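Local coordinates for protein alanine racemase, biosynthetic (PDB 6A2F) that belongs to the alanine racemase family of pyridoxal-phosphate proteins, joining an N-terminal TIM-barrel domain to a C-terminal domain rich in beta strands, at residues 78-81 with 82-85; 88-91 with 92-95. One frame throughout, in Å; residues are numbered along the deposited sequence.

Contact 1 (78-81 with 82-85); sequences LLEG and CFEA
The ring of F83 meets E80 at its edge and the backbone of G81 over one face. E80 OE1 lies near the ring plane, 3.1 Å from F83 CZ and 3.3 Å from F83 CE1, so the carboxylate oxygen faces the outer C-H groups and not the pi cloud. That position makes the approach edge-on; separately, the carboxylate plane is turned 87° from the ring. Above the face, G81 O comes within 4.2 Å of F83 CE2, a looser contact. E80 reaches the ring rim with CG anti to its own carbonyl carbon (chi1 -62°) and an extended chain beyond.

The backbone evidence for a turn is the bond from G81 N to L78 O at 3.2 Å, with L79 and E80 in helical-type and bridge conformations: a type I beta turn at the end of strand 75-78. G81 then takes a positive phi of 67°, a backbone shape that glycine adopts readily. In the TIM barrel this is a loop from a strand to its following helix, at the barrel mouth. There the E80 side chain comes about 4 Å from a bound D-lysine and packs on D303 of the second subunit, while F83 touches P3 of that subunit. Within the chain, Q105 NE2 donates to both E80 O and C82 O, and the F83 backbone N bonds to E87 OE2, tying the loop to the coming helix. Farther from the ring, L78 CD1 rests against C82 SG at 3.9 Å, an apolar contact.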
loop_
_atom_site.group_PDB
_atom_site.type_symbol
_atom_site.label_atom_id
_atom_site.label_comp_id
_atom_site.label_asym_id
_atom_site.label_seq_id
_atom_site.Cartn_x
_atom_site.Cartn_y
_atom_site.Cartn_z
ATOM N N LEU A 78 5.840 11.360 -20.584
ATOM C CA LEU A 78 4.882 10.312 -20.242
ATOM C C LEU A 78 5.497 8.972 -20.637
ATOM O O LEU A 78 5.608 8.663 -21.825
ATOM C CB LEU A 78 3.561 10.507 -20.990
ATOM C CG LEU A 78 2.684 11.741 -20.763
ATOM C CD1 LEU A 78 1.615 11.809 -21.849
ATOM C CD2 LEU A 78 2.046 11.734 -19.383
ATOM N N LEU A 79 5.906 8.188 -19.642
ATOM C CA LEU A 79 6.611 6.926 -19.879
ATOM C C LEU A 79 5.784 5.895 -20.650
ATOM O O LEU A 79 6.324 5.149 -21.461
ATOM C CB LEU A 79 7.113 6.326 -18.560
ATOM C CG LEU A 79 8.232 7.089 -17.844
ATOM C CD1 LEU A 79 8.358 6.643 -16.396
ATOM C CD2 LEU A 79 9.561 6.953 -18.573
ATOM N N GLU A 80 4.479 5.864 -20.391
ATOM C CA GLU A 80 3.581 4.916 -21.048
ATOM C C GLU A 80 2.774 5.574 -22.165
ATOM O O GLU A 80 1.921 4.932 -22.778
ATOM C CB GLU A 80 2.631 4.276 -20.029
ATOM C CG GLU A 80 3.325 3.463 -18.945
ATOM C CD GLU A 80 2.383 3.075 -17.816
ATOM O OE1 GLU A 80 1.205 2.747 -18.102
ATOM O OE2 GLU A 80 2.824 3.096 -16.642
ATOM N N GLY A 81 3.053 6.852 -22.425
ATOM C CA GLY A 81 2.287 7.639 -23.385
ATOM C C GLY A 81 0.861 7.892 -22.923
ATOM O O GLY A 81 0.546 7.761 -21.734
ATOM N N CYS A 82 -0.000 8.252 -23.872
ATOM C CA CYS A 82 -1.414 8.487 -23.603
ATOM C C CYS A 82 -2.216 7.188 -23.663
ATOM O O CYS A 82 -2.000 6.358 -24.553
ATOM C CB CYS A 82 -1.988 9.505 -24.595
ATOM S SG CYS A 82 -1.298 11.167 -24.431
ATOM N N PHE A 83 -3.152 7.038 -22.727
ATOM C CA PHE A 83 -3.969 5.829 -22.596
ATOM C C PHE A 83 -5.207 5.825 -23.488
ATOM O O PHE A 83 -5.684 4.760 -23.875
ATOM C CB PHE A 83 -4.400 5.632 -21.140
ATOM C CG PHE A 83 -3.264 5.341 -20.207
ATOM C CD1 PHE A 83 -2.746 4.053 -20.100
ATOM C CD2 PHE A 83 -2.706 6.356 -19.432
ATOM C CE1 PHE A 83 -1.694 3.786 -19.239
ATOM C CE2 PHE A 83 -1.654 6.091 -18.571
ATOM C CZ PHE A 83 -1.148 4.806 -18.474
ATOM N N GLU A 84 -5.733 7.010 -23.792
ATOM C CA GLU A 84 -6.918 7.137 -24.652
ATOM C C GLU A 84 -6.874 8.377 -25.543
ATOM O O GLU A 84 -6.168 9.347 -25.248
ATOM C CB GLU A 84 -8.225 7.092 -23.834
ATOM C CG GLU A 84 -8.358 8.141 -22.733
ATOM C CD GLU A 84 -9.671 8.033 -21.963
ATOM O OE1 GLU A 84 -10.709 7.667 -22.565
ATOM O OE2 GLU A 84 -9.671 8.320 -20.747
ATOM N N ALA A 85 -7.652 8.330 -26.622
ATOM C CA ALA A 85 -7.732 9.408 -27.610
ATOM C C ALA A 85 -7.904 10.800 -26.997
ATOM O O ALA A 85 -7.255 11.759 -27.433
ATOM C CB ALA A 85 -8.851 9.128 -28.607
#

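Contact 2 (88-91 with 92-95); sequences YALA and GQLR
L90, in the last turn of the helix, and L94, just beyond its end and four residues on, form the close side of this contact. L94 CG sits 3.3 Å from L90 O, and the same oxygen accepts the backbone bond from L94 N at 3.0 Å, so the carbonyl oxygen has both the L94 amide and the L94 branch point close to it. The methyl L90 CD1 approaches L94 CG at 4.0 Å; it gets there with L90 CG anti to the backbone N (chi1 -174°), which swings the chain toward the next turn. Both leucines also pack on L61 of helix 61-70, and L94 reaches A65 as well.

Backbone bonds run i to i+4 through the segment: G92 N to Y88 O is 2.8 Å and Q93 N to A89 O is 3.1 Å. This is the last part of helix 87-93, one of the helices on the outside of the TIM barrel, and it ends in a Schellman motif in which R95, with a positive phi of 51°, leaves the helical conformation. R68, from helix 61-70, bonds to the carbonyl oxygens of L94 and R95 just past that end.

Toward solvent the packing is looser. The exposed Q93 is extended, and its amide oxygen OE1 stays 3.9 Å from L90 CD1, a grazing contact with a methyl. A89 and R95 are also exposed.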
loop_
_atom_site.group_PDB
_atom_site.type_symbol
_atom_site.label_atom_id
_atom_site.label_comp_id
_atom_site.label_asym_id
_atom_site.label_seq_id
_atom_site.Cartn_x
_atom_site.Cartn_y
_atom_site.Cartn_z
ATOM N N TYR A 88 -4.799 13.276 -25.667
ATOM C CA TYR A 88 -3.853 14.017 -26.513
ATOM C C TYR A 88 -4.001 15.534 -26.489
ATOM O O TYR A 88 -2.996 16.244 -26.384
ATOM C CB TYR A 88 -3.859 13.482 -27.948
ATOM C CG TYR A 88 -3.280 12.089 -28.034
ATOM C CD1 TYR A 88 -1.897 11.884 -28.021
ATOM C CD2 TYR A 88 -4.116 10.971 -28.097
ATOM C CE1 TYR A 88 -1.362 10.607 -28.084
ATOM C CE2 TYR A 88 -3.590 9.691 -28.163
ATOM C CZ TYR A 88 -2.217 9.516 -28.156
ATOM O OH TYR A 88 -1.699 8.246 -28.214
ATOM N N ALA A 89 -5.239 16.025 -26.564
ATOM C CA ALA A 89 -5.497 17.471 -26.480
ATOM C C ALA A 89 -4.940 18.071 -25.181
ATOM O O ALA A 89 -4.349 19.152 -25.198
ATOM C CB ALA A 89 -6.982 17.773 -26.630
ATOM N N LEU A 90 -5.112 17.358 -24.067
ATOM C CA LEU A 90 -4.565 17.804 -22.788
ATOM C C LEU A 90 -3.034 17.697 -22.735
ATOM O O LEU A 90 -2.371 18.597 -22.222
ATOM C CB LEU A 90 -5.214 17.070 -21.610
ATOM C CG LEU A 90 -4.840 17.543 -20.196
ATOM C CD1 LEU A 90 -4.869 19.063 -20.027
ATOM C CD2 LEU A 90 -5.749 16.880 -19.170
ATOM N N ALA A 91 -2.486 16.610 -23.278
ATOM C CA ALA A 91 -1.034 16.434 -23.383
ATOM C C ALA A 91 -0.398 17.563 -24.186
ATOM O O ALA A 91 0.719 17.993 -23.879
ATOM C CB ALA A 91 -0.698 15.085 -24.007
ATOM N N GLY A 92 -1.120 18.032 -25.206
ATOM C CA GLY A 92 -0.695 19.165 -26.024
ATOM C C GLY A 92 -0.687 20.471 -25.253
ATOM O O GLY A 92 0.266 21.245 -25.350
ATOM N N GLN A 93 -1.751 20.710 -24.487
ATOM C CA GLN A 93 -1.860 21.891 -23.625
ATOM C C GLN A 93 -0.704 21.948 -22.619
ATOM O O GLN A 93 -0.143 23.015 -22.379
ATOM C CB GLN A 93 -3.216 21.905 -22.897
ATOM C CG GLN A 93 -3.454 23.088 -21.954
ATOM C CD GLN A 93 -4.744 22.971 -21.141
ATOM O OE1 GLN A 93 -4.717 22.918 -19.902
ATOM N NE2 GLN A 93 -5.877 22.939 -21.829
ATOM N N LEU A 94 -0.346 20.794 -22.055
ATOM C CA LEU A 94 0.690 20.715 -21.025
ATOM C C LEU A 94 2.100 20.576 -21.603
ATOM O O LEU A 94 3.078 20.473 -20.854
ATOM C CB LEU A 94 0.395 19.569 -20.050
ATOM C CG LEU A 94 -0.979 19.535 -19.366
ATOM C CD1 LEU A 94 -1.206 18.200 -18.660
ATOM C CD2 LEU A 94 -1.166 20.708 -18.413
ATOM N N ARG A 95 2.196 20.582 -22.934
ATOM C CA ARG A 95 3.475 20.474 -23.650
ATOM C C ARG A 95 4.331 19.289 -23.169
ATOM O O ARG A 95 5.454 19.460 -22.677
ATOM C CB ARG A 95 4.248 21.795 -23.582
ATOM C CG ARG A 95 3.654 22.913 -24.425
ATOM C CD ARG A 95 4.639 24.071 -24.517
ATOM N NE ARG A 95 4.433 24.911 -25.704
ATOM C CZ ARG A 95 5.416 25.452 -26.428
ATOM N NH1 ARG A 95 5.125 26.206 -27.484
ATOM N NH2 ARG A 95 6.688 25.236 -26.106
#

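Overall arrangement
Contacts 1 and 2 follow each other along the chain in the N-terminal domain, with centres about 11 Å apart. Contact 1 is the more buried: most of its touching residues are enclosed, and it lies in a loop at the subunit interface. Contact 2 lies farther from the chain's centre, partly open to solvent, and touches no other subunit. Their chemistry follows: turn, carboxylate and ring edge in the first, regular helical bonding and leucine packing in the second. C82 joins them, its CB 3.6 Å from Y88 CZ and its SG 4.0 Å from A91 CB. L98 of strand 98-100 packs on residues of both.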